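Local coordinates for L-asparagine oxygenase (Streptomyces coelicolor, PDB 2OG5), which catalyses the iron(II)- and 2-oxoglutarate-dependent 3-hydroxylation of L-asparagine to (2S,3S)-3-hydroxyasparagine, a building block of the calcium-dependent lipopeptide antibiotic, at residues 50-55 with 126-131; 103-108 with 193-198; 120-125 with 148-153; 135-140 with 330-335. All blocks are in the same frame, centred on the assembly; numbering follows the deposited sequence. Where two conformers were deposited one is given.

Contact 1. Residues 50-55 with 126-131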
loop_
_atom_site.group_PDB
_atom_site.type_symbol
_atom_site.label_atom_id
_atom_site.label_comp_id
_atom_site.label_asym_id
_atom_site.label_seq_id
_atom_site.Cartn_x
_atom_site.Cartn_y
_atom_site.Cartn_z
ATOM N N GLU A 50 -8.384 16.674 15.400
ATOM C CA GLU A 50 -8.194 18.127 15.389
ATOM C C GLU A 50 -7.125 18.535 14.383
ATOM O O GLU A 50 -7.308 19.468 13.613
ATOM C CB GLU A 50 -7.799 18.629 16.785
ATOM C CG GLU A 50 -7.636 20.148 16.903
ATOM C CD GLU A 50 -7.180 20.609 18.295
ATOM O OE1 GLU A 50 -6.722 19.766 19.104
ATOM O OE2 GLU A 50 -7.274 21.829 18.577
ATOM N N ILE A 51 -6.004 17.825 14.412
ATOM C CA ILE A 51 -4.887 18.116 13.523
ATOM C C ILE A 51 -5.280 17.894 12.052
ATOM O O ILE A 51 -4.979 18.720 11.195
ATOM C CB ILE A 51 -3.658 17.236 13.869
ATOM C CG1 ILE A 51 -3.101 17.589 15.254
ATOM C CG2 ILE A 51 -2.555 17.428 12.836
ATOM C CD1 ILE A 51 -2.216 16.495 15.852
ATOM N N ALA A 52 -5.955 16.778 11.776
ATOM C CA ALA A 52 -6.374 16.445 10.419
ATOM C C ALA A 52 -7.375 17.456 9.872
ATOM O O ALA A 52 -7.264 17.879 8.722
ATOM C CB ALA A 52 -6.956 15.042 10.377
ATOM N N TRP A 53 -8.343 17.859 10.693
ATOM C CA TRP A 53 -9.328 18.850 10.251
ATOM C C TRP A 53 -8.691 20.207 9.973
ATOM O O TRP A 53 -9.045 20.869 9.001
ATOM C CB TRP A 53 -10.472 18.993 11.263
ATOM C CG TRP A 53 -11.561 18.007 11.036
ATOM C CD1 TRP A 53 -11.912 16.966 11.847
ATOM C CD2 TRP A 53 -12.447 17.953 9.909
ATOM N NE1 TRP A 53 -12.966 16.271 11.299
ATOM C CE2 TRP A 53 -13.309 16.852 10.106
ATOM C CE3 TRP A 53 -12.589 18.723 8.747
ATOM C CZ2 TRP A 53 -14.307 16.504 9.187
ATOM C CZ3 TRP A 53 -13.578 18.376 7.831
ATOM C CH2 TRP A 53 -14.426 17.276 8.058
ATOM N N LYS A 54 -7.761 20.621 10.830
ATOM C CA LYS A 54 -7.046 21.880 10.633
ATOM C C LYS A 54 -6.262 21.865 9.319
ATOM O O LYS A 54 -6.290 22.826 8.556
ATOM C CB LYS A 54 -6.117 22.155 11.815
ATOM C CG LYS A 54 -5.401 23.501 11.770
ATOM C CD LYS A 54 -4.604 23.727 13.046
ATOM C CE LYS A 54 -3.629 24.903 12.923
ATOM N NZ LYS A 54 -2.383 24.691 13.740
ATOM N N LEU A 55 -5.557 20.769 9.057
ATOM C CA LEU A 55 -4.833 20.626 7.795
ATOM C C LEU A 55 -5.786 20.652 6.600
ATOM O O LEU A 55 -5.576 21.400 5.644
ATOM C CB LEU A 55 -4.038 19.319 7.792
ATOM C CG LEU A 55 -3.235 18.978 6.537
ATOM C CD1 LEU A 55 -2.187 20.026 6.216
ATOM C CD2 LEU A 55 -2.596 17.621 6.748
ATOM N N ALA A 126 -8.561 18.766 -1.019
ATOM C CA ALA A 126 -8.243 18.600 0.392
ATOM C C ALA A 126 -9.371 17.848 1.080
ATOM O O ALA A 126 -10.556 18.066 0.782
ATOM C CB ALA A 126 -8.019 19.964 1.065
ATOM N N SER A 127 -9.007 16.946 1.982
ATOM C CA SER A 127 -9.980 16.147 2.704
ATOM C C SER A 127 -9.332 15.542 3.933
ATOM O O SER A 127 -8.103 15.527 4.051
ATOM C CB SER A 127 -10.544 15.036 1.812
ATOM O OG SER A 127 -9.592 13.998 1.625
ATOM N N LEU A 128 -10.156 15.020 4.835
ATOM C CA LEU A 128 -9.667 14.359 6.039
ATOM C C LEU A 128 -8.829 13.112 5.705
ATOM O O LEU A 128 -7.777 12.870 6.314
ATOM C CB LEU A 128 -10.845 13.994 6.946
ATOM C CG LEU A 128 -10.640 14.074 8.446
ATOM C CD1 LEU A 128 -10.255 15.487 8.874
ATOM C CD2 LEU A 128 -11.922 13.632 9.149
ATOM N N GLY A 129 -9.282 12.331 4.728
ATOM C CA GLY A 129 -8.538 11.143 4.310
ATOM C C GLY A 129 -7.176 11.470 3.731
ATOM O O GLY A 129 -6.178 10.818 4.061
ATOM N N ALA A 130 -7.125 12.485 2.872
ATOM C CA ALA A 130 -5.840 12.952 2.342
ATOM C C ALA A 130 -4.928 13.445 3.460
ATOM O O ALA A 130 -3.719 13.212 3.434
ATOM C CB ALA A 130 -6.042 14.049 1.302
ATOM N N ALA A 131 -5.498 14.144 4.436
ATOM C CA ALA A 131 -4.728 14.671 5.558
ATOM C C ALA A 131 -4.085 13.537 6.341
ATOM O O ALA A 131 -2.885 13.533 6.584
ATOM C CB ALA A 131 -5.626 15.532 6.481
#
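Leu128 lays its CD1 methyl over one face of the Trp53 indole, a CH-pi contact in which CD1 stands 3.4 Å from the centroid of the five-membered ring and only 8° off its normal. The second methyl reaches farther along the same ring system, Leu128 CD2 lying 3.6 Å from Trp53 NE1, so that the forked end of the leucine spans the pyrrole part and the start of the benzene ring. Leu128 CD1 is shared: it also packs against Ala52 CB at 3.7 Å. One turn further along helix 128-140, the CB of Ala131 touches both the carbonyl oxygen of Ala52 and the Leu55 side chain, with Leu55 CD2 at 3.7 Å from Ala131 CB. Leu55 CG lies anti to the backbone N (chi1 179°), which carries CD2 across to that methyl. With alanines at the middle, the backbones come close, Ala52 CA and Ala131 CA being 5.4 Å apart. Ser127 OG N-caps helix 128-140, accepting from Ala130 N. Helix 42-58 thus lies against the first turn of helix 128-140, while Trp68 and Ala71 of helix 66-76 cover Leu55 and Pro106 covers Ala52.

Contact 2. Residues 103-108 with 193-198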
loop_
_atom_site.group_PDB
_atom_site.type_symbol
_atom_site.label_atom_id
_atom_site.label_comp_id
_atom_site.label_asym_id
_atom_site.label_seq_id
_atom_site.Cartn_x
_atom_site.Cartn_y
_atom_site.Cartn_z
ATOM N N ARG A 103 -6.096 1.693 14.384
ATOM C CA ARG A 103 -7.560 1.778 14.422
ATOM C C ARG A 103 -7.955 3.035 15.165
ATOM O O ARG A 103 -7.342 3.370 16.166
ATOM C CB ARG A 103 -8.139 0.565 15.147
ATOM C CG ARG A 103 -7.672 -0.756 14.594
ATOM C CD ARG A 103 -8.275 -1.918 15.359
ATOM N NE ARG A 103 -7.717 -3.192 14.907
ATOM C CZ ARG A 103 -8.415 -4.175 14.338
ATOM N NH1 ARG A 103 -9.724 -4.068 14.126
ATOM N NH2 ARG A 103 -7.790 -5.291 13.976
ATOM N N GLY A 104 -8.981 3.722 14.683
ATOM C CA GLY A 104 -9.511 4.899 15.371
ATOM C C GLY A 104 -9.053 6.217 14.780
ATOM O O GLY A 104 -9.165 7.259 15.432
ATOM N N LEU A 105 -8.551 6.185 13.548
ATOM C CA LEU A 105 -8.147 7.399 12.851
ATOM C C LEU A 105 -9.378 8.149 12.357
ATOM O O LEU A 105 -10.430 7.541 12.135
ATOM C CB LEU A 105 -7.203 7.070 11.691
ATOM C CG LEU A 105 -5.810 6.640 12.159
ATOM C CD1 LEU A 105 -5.088 5.917 11.059
ATOM C CD2 LEU A 105 -4.996 7.838 12.663
ATOM N N PRO A 106 -9.256 9.476 12.190
ATOM C CA PRO A 106 -10.438 10.251 11.835
ATOM C C PRO A 106 -10.813 10.079 10.375
ATOM O O PRO A 106 -9.953 10.176 9.499
ATOM C CB PRO A 106 -10.015 11.695 12.122
ATOM C CG PRO A 106 -8.538 11.693 11.961
ATOM C CD PRO A 106 -8.056 10.322 12.332
ATOM N N VAL A 107 -12.085 9.777 10.139
ATOM C CA VAL A 107 -12.662 9.781 8.803
ATOM C C VAL A 107 -14.044 10.422 8.911
ATOM O O VAL A 107 -14.728 10.290 9.936
ATOM C CB VAL A 107 -12.770 8.362 8.184
ATOM C CG1 VAL A 107 -11.389 7.814 7.854
ATOM C CG2 VAL A 107 -13.525 7.423 9.111
ATOM N N ASP A 108 -14.440 11.129 7.859
ATOM C CA ASP A 108 -15.649 11.953 7.891
ATOM C C ASP A 108 -16.893 11.141 7.493
ATOM O O ASP A 108 -17.530 11.431 6.481
ATOM C CB ASP A 108 -15.452 13.162 6.962
ATOM C CG ASP A 108 -16.531 14.226 7.125
ATOM O OD1 ASP A 108 -17.325 14.174 8.100
ATOM O OD2 ASP A 108 -16.573 15.133 6.265
ATOM N N MET A 193 0.068 2.190 2.138
ATOM C CA MET A 193 -0.899 2.538 3.177
ATOM C C MET A 193 -2.299 2.528 2.608
ATOM O O MET A 193 -2.540 3.118 1.552
ATOM C CB MET A 193 -0.595 3.925 3.742
ATOM C CG MET A 193 0.806 4.027 4.302
ATOM S SD MET A 193 1.068 5.523 5.272
ATOM C CE MET A 193 0.838 6.747 4.010
ATOM N N LEU A 194 -3.213 1.858 3.316
ATOM C CA LEU A 194 -4.605 1.760 2.920
ATOM C C LEU A 194 -5.488 2.246 4.065
ATOM O O LEU A 194 -5.535 1.604 5.126
ATOM C CB LEU A 194 -4.939 0.308 2.614
ATOM C CG LEU A 194 -4.224 -0.305 1.412
ATOM C CD1 LEU A 194 -4.415 -1.823 1.397
ATOM C CD2 LEU A 194 -4.743 0.335 0.139
ATOM N N LEU A 195 -6.150 3.382 3.860
ATOM C CA LEU A 195 -7.070 3.947 4.852
ATOM C C LEU A 195 -8.496 3.599 4.452
ATOM O O LEU A 195 -8.929 3.914 3.343
ATOM C CB LEU A 195 -6.913 5.468 4.932
ATOM C CG LEU A 195 -7.847 6.242 5.864
ATOM C CD1 LEU A 195 -7.610 5.858 7.334
ATOM C CD2 LEU A 195 -7.689 7.739 5.636
ATOM N N CYS A 196 -9.231 2.968 5.359
ATOM C CA CYS A 196 -10.600 2.574 5.061
ATOM C C CYS A 196 -11.567 3.713 5.358
ATOM O O CYS A 196 -11.636 4.209 6.481
ATOM C CB CYS A 196 -10.987 1.345 5.868
ATOM S SG CYS A 196 -12.699 0.827 5.601
ATOM N N LEU A 197 -12.309 4.121 4.337
ATOM C CA LEU A 197 -13.365 5.118 4.492
ATOM C C LEU A 197 -14.727 4.463 4.700
ATOM O O LEU A 197 -15.538 4.929 5.492
ATOM C CB LEU A 197 -13.424 6.020 3.260
ATOM C CG LEU A 197 -12.195 6.885 2.977
ATOM C CD1 LEU A 197 -12.456 7.784 1.777
ATOM C CD2 LEU A 197 -11.767 7.710 4.177
ATOM N N ARG A 198 -14.966 3.382 3.971
ATOM C CA ARG A 198 -16.230 2.661 4.047
ATOM C C ARG A 198 -15.899 1.182 3.889
ATOM O O ARG A 198 -15.202 0.800 2.952
ATOM C CB ARG A 198 -17.157 3.154 2.935
ATOM C CG ARG A 198 -18.542 2.575 2.947
ATOM C CD ARG A 198 -19.454 3.293 1.966
ATOM N NE ARG A 198 -19.901 4.596 2.469
ATOM C CZ ARG A 198 -19.885 5.740 1.785
ATOM N NH1 ARG A 198 -19.440 5.802 0.537
ATOM N NH2 ARG A 198 -20.344 6.839 2.362
#
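Val107 points its side chain from an irregular segment onto the end of strand 191-196, part of the mixed sheet in the jelly-roll fold of this iron(II)/2-oxoglutarate-dependent hydroxylase. Its CB already approaches the other side, lying 4.2 Å from Leu197 CD2. From there the CG1 branch does most of the touching. It sits anti to the carbonyl carbon (chi1 -70°), and this rotation turns it onto three neighbours: Leu197 CD2 at 3.7 Å from Val107 CG1, the carbonyl oxygen of Cys196, and, more loosely, Leu195 CD1 at 4.3 Å from Val107 CG1. The valine and Leu197 side chains cross obliquely, and the contact between them is a methyl-to-methyl one at the tip of the leucine.

Leu105, two residues earlier, also turns toward the strand but makes a slacker contact through its end. Both Leu105 and Leu195 also pack on Leu301 of strand 301-305, which pairs with strand 191-196. No hydrogen bond joins the two segments; their association is apolar. The chain turns a corner at Leu197, where Leu197 and Arg198 both face Trp326 of strand 326-333 in a classic beta bulge. The other side of the irregular segment is occupied by helix 42-58, whose Val48, Glu49 and Ala52 touch Pro106. Nearby, the side chain of Cys196 lies about 6 Å from that of Arg325, which binds 2-oxoglutarate. The leucine pair meets through single methyls, Leu105 CD1 and Leu195 CD1 being 4.5 Å apart.

Contact 3. Residues 120-125 with 148-153. With ACY (acetic acid), chain C.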
loop_
_atom_site.group_PDB
_atom_site.type_symbol
_atom_site.label_atom_id
_atom_site.label_comp_id
_atom_site.label_asym_id
_atom_site.label_seq_id
_atom_site.Cartn_x
_atom_site.Cartn_y
_atom_site.Cartn_z
ATOM N N GLY A 120 -9.748 5.037 -12.104
ATOM C CA GLY A 120 -8.782 6.132 -11.996
ATOM C C GLY A 120 -9.183 7.210 -10.998
ATOM O O GLY A 120 -8.594 8.292 -10.977
ATOM N N SER A 121 -10.176 6.912 -10.160
ATOM C CA SER A 121 -10.652 7.832 -9.128
ATOM C C SER A 121 -9.506 8.185 -8.159
ATOM O O SER A 121 -8.836 7.293 -7.658
ATOM C CB SER A 121 -11.794 7.144 -8.350
ATOM O OG SER A 121 -12.406 8.023 -7.440
ATOM N N VAL A 122 -9.277 9.478 -7.936
ATOM C CA VAL A 122 -8.240 9.949 -7.007
ATOM C C VAL A 122 -8.749 11.137 -6.187
ATOM O O VAL A 122 -9.748 11.762 -6.539
ATOM C CB VAL A 122 -6.940 10.347 -7.759
ATOM C CG1 VAL A 122 -6.358 9.152 -8.477
ATOM C CG2 VAL A 122 -7.222 11.482 -8.732
ATOM N N GLN A 123 -8.036 11.462 -5.110
ATOM C CA GLN A 123 -8.419 12.540 -4.199
ATOM C C GLN A 123 -7.579 13.777 -4.481
ATOM O O GLN A 123 -6.496 13.951 -3.920
ATOM C CB GLN A 123 -8.260 12.079 -2.741
ATOM C CG GLN A 123 -8.752 13.063 -1.691
ATOM C CD GLN A 123 -10.251 13.281 -1.762
ATOM O OE1 GLN A 123 -11.025 12.326 -1.849
ATOM N NE2 GLN A 123 -10.660 14.541 -1.744
ATOM N N ARG A 124 -8.081 14.640 -5.361
ATOM C CA ARG A 124 -7.383 15.866 -5.734
ATOM C C ARG A 124 -7.686 17.001 -4.764
ATOM O O ARG A 124 -6.872 17.895 -4.590
ATOM C CB ARG A 124 -7.770 16.318 -7.152
ATOM C CG ARG A 124 -7.394 15.351 -8.269
ATOM C CD ARG A 124 -5.897 15.279 -8.464
ATOM N NE ARG A 124 -5.517 14.407 -9.575
ATOM C CZ ARG A 124 -4.272 14.001 -9.811
ATOM N NH1 ARG A 124 -3.275 14.395 -9.032
ATOM N NH2 ARG A 124 -4.011 13.202 -10.837
ATOM N N GLU A 125 -8.879 17.000 -4.172
ATOM C CA GLU A 125 -9.255 18.052 -3.224
ATOM C C GLU A 125 -8.792 17.721 -1.815
ATOM O O GLU A 125 -8.648 16.556 -1.460
ATOM C CB GLU A 125 -10.774 18.251 -3.222
ATOM C CG GLU A 125 -11.326 18.729 -4.549
ATOM C CD GLU A 125 -10.799 20.091 -4.958
ATOM O OE1 GLU A 125 -10.537 20.938 -4.072
ATOM O OE2 GLU A 125 -10.662 20.330 -6.179
ATOM N N PRO A 148 2.353 7.147 -14.697
ATOM C CA PRO A 148 1.458 6.262 -15.462
ATOM C C PRO A 148 0.373 5.501 -14.696
ATOM O O PRO A 148 -0.410 4.765 -15.319
ATOM C CB PRO A 148 2.429 5.247 -16.087
ATOM C CG PRO A 148 3.743 5.868 -16.005
ATOM C CD PRO A 148 3.723 6.620 -14.710
ATOM N N GLU A 149 0.317 5.662 -13.374
ATOM C CA GLU A 149 -0.656 4.950 -12.546
ATOM C C GLU A 149 -1.491 5.958 -11.743
ATOM O O GLU A 149 -0.954 6.722 -10.935
ATOM C CB GLU A 149 0.088 3.988 -11.618
ATOM C CG GLU A 149 -0.737 3.333 -10.530
ATOM C CD GLU A 149 0.108 2.536 -9.549
ATOM O OE1 GLU A 149 1.130 3.066 -9.045
ATOM O OE2 GLU A 149 -0.271 1.373 -9.270
ATOM N N LYS A 150 -2.802 5.978 -11.999
ATOM C CA LYS A 150 -3.701 6.918 -11.330
ATOM C C LYS A 150 -3.230 8.370 -11.531
ATOM O O LYS A 150 -3.388 9.232 -10.647
ATOM C CB LYS A 150 -3.816 6.574 -9.838
ATOM C CG LYS A 150 -4.503 5.235 -9.553
ATOM C CD LYS A 150 -6.006 5.373 -9.535
ATOM C CE LYS A 150 -6.666 4.377 -8.606
ATOM N NZ LYS A 150 -8.069 4.750 -8.383
ATOM N N ASN A 151 -2.637 8.639 -12.691
ATOM C CA ASN A 151 -2.179 9.973 -13.066
ATOM C C ASN A 151 -1.248 10.620 -12.033
ATOM O O ASN A 151 -1.178 11.840 -11.910
ATOM C CB ASN A 151 -3.381 10.876 -13.405
ATOM C CG ASN A 151 -4.101 10.450 -14.687
ATOM O OD1 ASN A 151 -3.606 9.621 -15.462
ATOM N ND2 ASN A 151 -5.265 11.041 -14.928
ATOM N N GLY A 152 -0.497 9.787 -11.313
ATOM C CA GLY A 152 0.482 10.281 -10.360
ATOM C C GLY A 152 -0.084 10.905 -9.101
ATOM O O GLY A 152 0.653 11.541 -8.358
ATOM N N ALA A 153 -1.377 10.702 -8.840
ATOM C CA ALA A 153 -2.006 11.284 -7.643
ATOM C C ALA A 153 -1.426 10.662 -6.379
ATOM O O ALA A 153 -1.205 9.460 -6.312
ATOM C CB ALA A 153 -3.491 11.061 -7.657
HETATM C C ACY C . -7.460 12.584 -12.037
HETATM O O ACY C . -6.339 12.196 -12.411
HETATM O OXT ACY C . -7.668 13.571 -11.299
HETATM C CH3 ACY C . -8.638 11.790 -12.510
HETATM O O HOH W 1 -8.752 2.944 -10.338
HETATM O O HOH W 2 -11.244 4.324 -9.236
HETATM O O HOH W 3 -0.470 14.449 -9.789
#
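Lys150, in the one of its two conformers described here, reaches across to Ser121 and supplies the shorter of the two direct hydrogen bonds: its NZ stands 2.8 Å from Ser121 O, tilted 20° from the carbonyl plane. In that conformer the chain bends at chi2 (-84°), bringing the ammonium back to 120-125, and NZ is shared with Asp157 O, outside the two segments. One water accepts from both Lys150 NZ and Gly120 N. Arg124 NH2 gives a second, weak bond to Asn151 O at 3.3 Å, near the guanidinium plane.

An acetate, probably from the crystallisation liquor, is held at the guanidinium edge by a paired grip: Arg124 NE donates to OXT at 2.9 Å and Arg124 NH2 to O at 3.0 Å, both nearly straight. Asn151 ND2 adds a third bond to the acetate O, while Arg124 NH1 forms a salt bridge with Asp64.

These are two loops of the jelly-roll enzyme, one leading to helix 128-140 and the other joining strands 142-146 and 156-158. The latter carries Glu149, which binds L-asparagine.

Apolar contact comes from Ala153, whose CB packs on Val122 CB at 3.5 Å and also lies over one face of the Arg124 guanidinium, toward its rim.

Contact 4. Residues 135-140 with 330-335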
loop_
_atom_site.group_PDB
_atom_site.type_symbol
_atom_site.label_atom_id
_atom_site.label_comp_id
_atom_site.label_asym_id
_atom_site.label_seq_id
_atom_site.Cartn_x
_atom_site.Cartn_y
_atom_site.Cartn_z
ATOM N N MET A 135 0.036 13.005 6.069
ATOM C CA MET A 135 0.770 13.203 7.333
ATOM C C MET A 135 1.557 11.940 7.674
ATOM O O MET A 135 2.759 12.002 7.942
ATOM C CB MET A 135 -0.169 13.573 8.488
ATOM C CG MET A 135 -0.709 14.983 8.406
ATOM S SD MET A 135 -1.651 15.507 9.864
ATOM C CE MET A 135 -3.102 14.450 9.750
ATOM N N THR A 136 0.907 10.784 7.617
ATOM C CA THR A 136 1.578 9.529 7.961
ATOM C C THR A 136 2.719 9.227 6.989
ATOM O O THR A 136 3.781 8.759 7.400
ATOM C CB THR A 136 0.608 8.345 8.000
ATOM O OG1 THR A 136 -0.503 8.679 8.846
ATOM C CG2 THR A 136 1.298 7.091 8.533
ATOM N N ALA A 137 2.512 9.497 5.704
ATOM C CA ALA A 137 3.566 9.288 4.714
ATOM C C ALA A 137 4.804 10.105 5.048
ATOM O O ALA A 137 5.930 9.622 4.940
ATOM C CB ALA A 137 3.064 9.650 3.312
ATOM N N CYS A 138 4.591 11.353 5.462
ATOM C CA CYS A 138 5.705 12.219 5.836
ATOM C C CYS A 138 6.401 11.794 7.132
ATOM O O CYS A 138 7.559 12.160 7.367
ATOM C CB CYS A 138 5.237 13.674 5.939
ATOM S SG CYS A 138 4.844 14.438 4.377
ATOM N N GLY A 139 5.698 11.067 8.000
ATOM C CA GLY A 139 6.297 10.473 9.181
ATOM C C GLY A 139 7.171 9.267 8.899
ATOM O O GLY A 139 8.208 9.072 9.553
ATOM N N LEU A 140 6.765 8.437 7.938
ATOM C CA LEU A 140 7.512 7.224 7.592
ATOM C C LEU A 140 8.614 7.464 6.560
ATOM O O LEU A 140 9.529 6.657 6.414
ATOM C CB LEU A 140 6.563 6.145 7.072
ATOM C CG LEU A 140 5.762 5.411 8.135
ATOM C CD1 LEU A 140 4.687 4.546 7.481
ATOM C CD2 LEU A 140 6.683 4.565 9.010
ATOM N N THR A 330 -2.013 5.544 -0.275
ATOM C CA THR A 330 -0.823 6.348 -0.504
ATOM C C THR A 330 0.424 5.489 -0.347
ATOM O O THR A 330 0.513 4.664 0.564
ATOM C CB THR A 330 -0.763 7.524 0.465
ATOM O OG1 THR A 330 -1.845 8.395 0.157
ATOM C CG2 THR A 330 0.547 8.288 0.362
ATOM N N PHE A 331 1.357 5.675 -1.278
ATOM C CA PHE A 331 2.666 5.027 -1.248
ATOM C C PHE A 331 3.674 5.867 -0.485
ATOM O O PHE A 331 3.653 7.104 -0.558
ATOM C CB PHE A 331 3.195 4.830 -2.660
ATOM C CG PHE A 331 2.288 4.033 -3.565
ATOM C CD1 PHE A 331 1.640 2.900 -3.115
ATOM C CD2 PHE A 331 2.099 4.421 -4.887
ATOM C CE1 PHE A 331 0.829 2.163 -3.951
ATOM C CE2 PHE A 331 1.280 3.691 -5.734
ATOM C CZ PHE A 331 0.657 2.552 -5.267
ATOM N N VAL A 332 4.571 5.195 0.236
ATOM C CA VAL A 332 5.667 5.846 0.942
ATOM C C VAL A 332 7.010 5.380 0.411
ATOM O O VAL A 332 7.229 4.179 0.225
ATOM C CB VAL A 332 5.609 5.529 2.436
ATOM C CG1 VAL A 332 6.692 6.289 3.195
ATOM C CG2 VAL A 332 4.221 5.866 2.985
ATOM N N LEU A 333 7.889 6.351 0.174
ATOM C CA LEU A 333 9.278 6.124 -0.155
ATOM C C LEU A 333 10.112 6.475 1.077
ATOM O O LEU A 333 10.038 7.586 1.600
ATOM C CB LEU A 333 9.692 6.956 -1.376
ATOM C CG LEU A 333 8.945 6.570 -2.661
ATOM C CD1 LEU A 333 9.151 7.624 -3.771
ATOM C CD2 LEU A 333 9.354 5.195 -3.153
ATOM N N THR A 334 10.871 5.495 1.563
ATOM C CA THR A 334 11.681 5.692 2.761
ATOM C C THR A 334 12.865 6.620 2.539
ATOM O O THR A 334 13.313 7.253 3.483
ATOM C CB THR A 334 12.186 4.359 3.300
ATOM O OG1 THR A 334 12.638 3.542 2.211
ATOM C CG2 THR A 334 11.059 3.651 4.039
ATOM N N ASP A 335 13.342 6.724 1.300
ATOM C CA ASP A 335 14.423 7.644 0.960
ATOM C C ASP A 335 14.115 8.285 -0.392
ATOM O O ASP A 335 14.573 7.823 -1.437
ATOM C CB ASP A 335 15.770 6.922 0.934
ATOM C CG ASP A 335 16.952 7.876 0.793
ATOM O OD1 ASP A 335 16.757 9.107 0.703
ATOM O OD2 ASP A 335 18.094 7.381 0.764
#
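Thr330 starts the contact with its CG2 methyl, which meets Ala137 CB at 4.1 Å. CG2 is anti to the backbone N, and the other branch, OG1, hydrogen-bonds to Leu154 O; the threonine therefore shows carbon to the helix while its hydroxyl is engaged elsewhere. Phe331 next turns away from the helix, and its side chain touches Glu149 and Glu181, so the helix-facing side passes to alternate residues, as expected of an extended strand.

Val332 is the central residue and uses both branches. Its CG2 lies against Ala137, 4.0 Å from Ala137 CB and 3.9 Å from Ala137 CA. Its CG1, anti to the backbone N (chi1 -176°), bridges to the next turn, lying 3.8 Å from Ala137 O and 3.9 Å from Leu140 CB. The two methyls thus rest on one side of the helix, against Ala137 and Leu140. In this helix-on-sheet packing, the C-terminal part of helix 128-140 runs nearly parallel to strand 330-333, their axes 7.9 Å apart at closest approach and 17° apart in direction. Here strand 326-333 runs between strands 142-146 and 191-196 in the mixed sheet of the jelly-roll fold, and Met193 of the latter touches both Ala137 and Val332.

Leu333 again points away from the helix. Past the strand, Thr334 brings its CG2 to 4.1 Å from Leu140 O, a carbonyl that accepts a hydrogen bond from Arg91 NE, while the backbone N of Thr334 is hydrogen-bonded to Asp190 OD2.

How the contacts relate
From the N terminus, the first segment reached lies on helix 42-58, and contact 1 closes a loop of 70 residues by bringing it onto the start of helix 128-140. Contact 2 opens within that loop and closes at strand 191-196, so the two cross. Contact 3, joining the loop before helix 128-140 to the loop after strand 142-146, crosses contact 1 but lies between the segments of contact 2. Contact 4 follows contact 1 in series, using the far end of the same helix; it crosses contacts 2 and 3 and closes last, at strand 326-333. Strands 191-196 and 326-333 are sheet neighbours, joined by a probable hydrogen bond between Met193 N and Thr330 O. Met135 packs back onto helix 42-58.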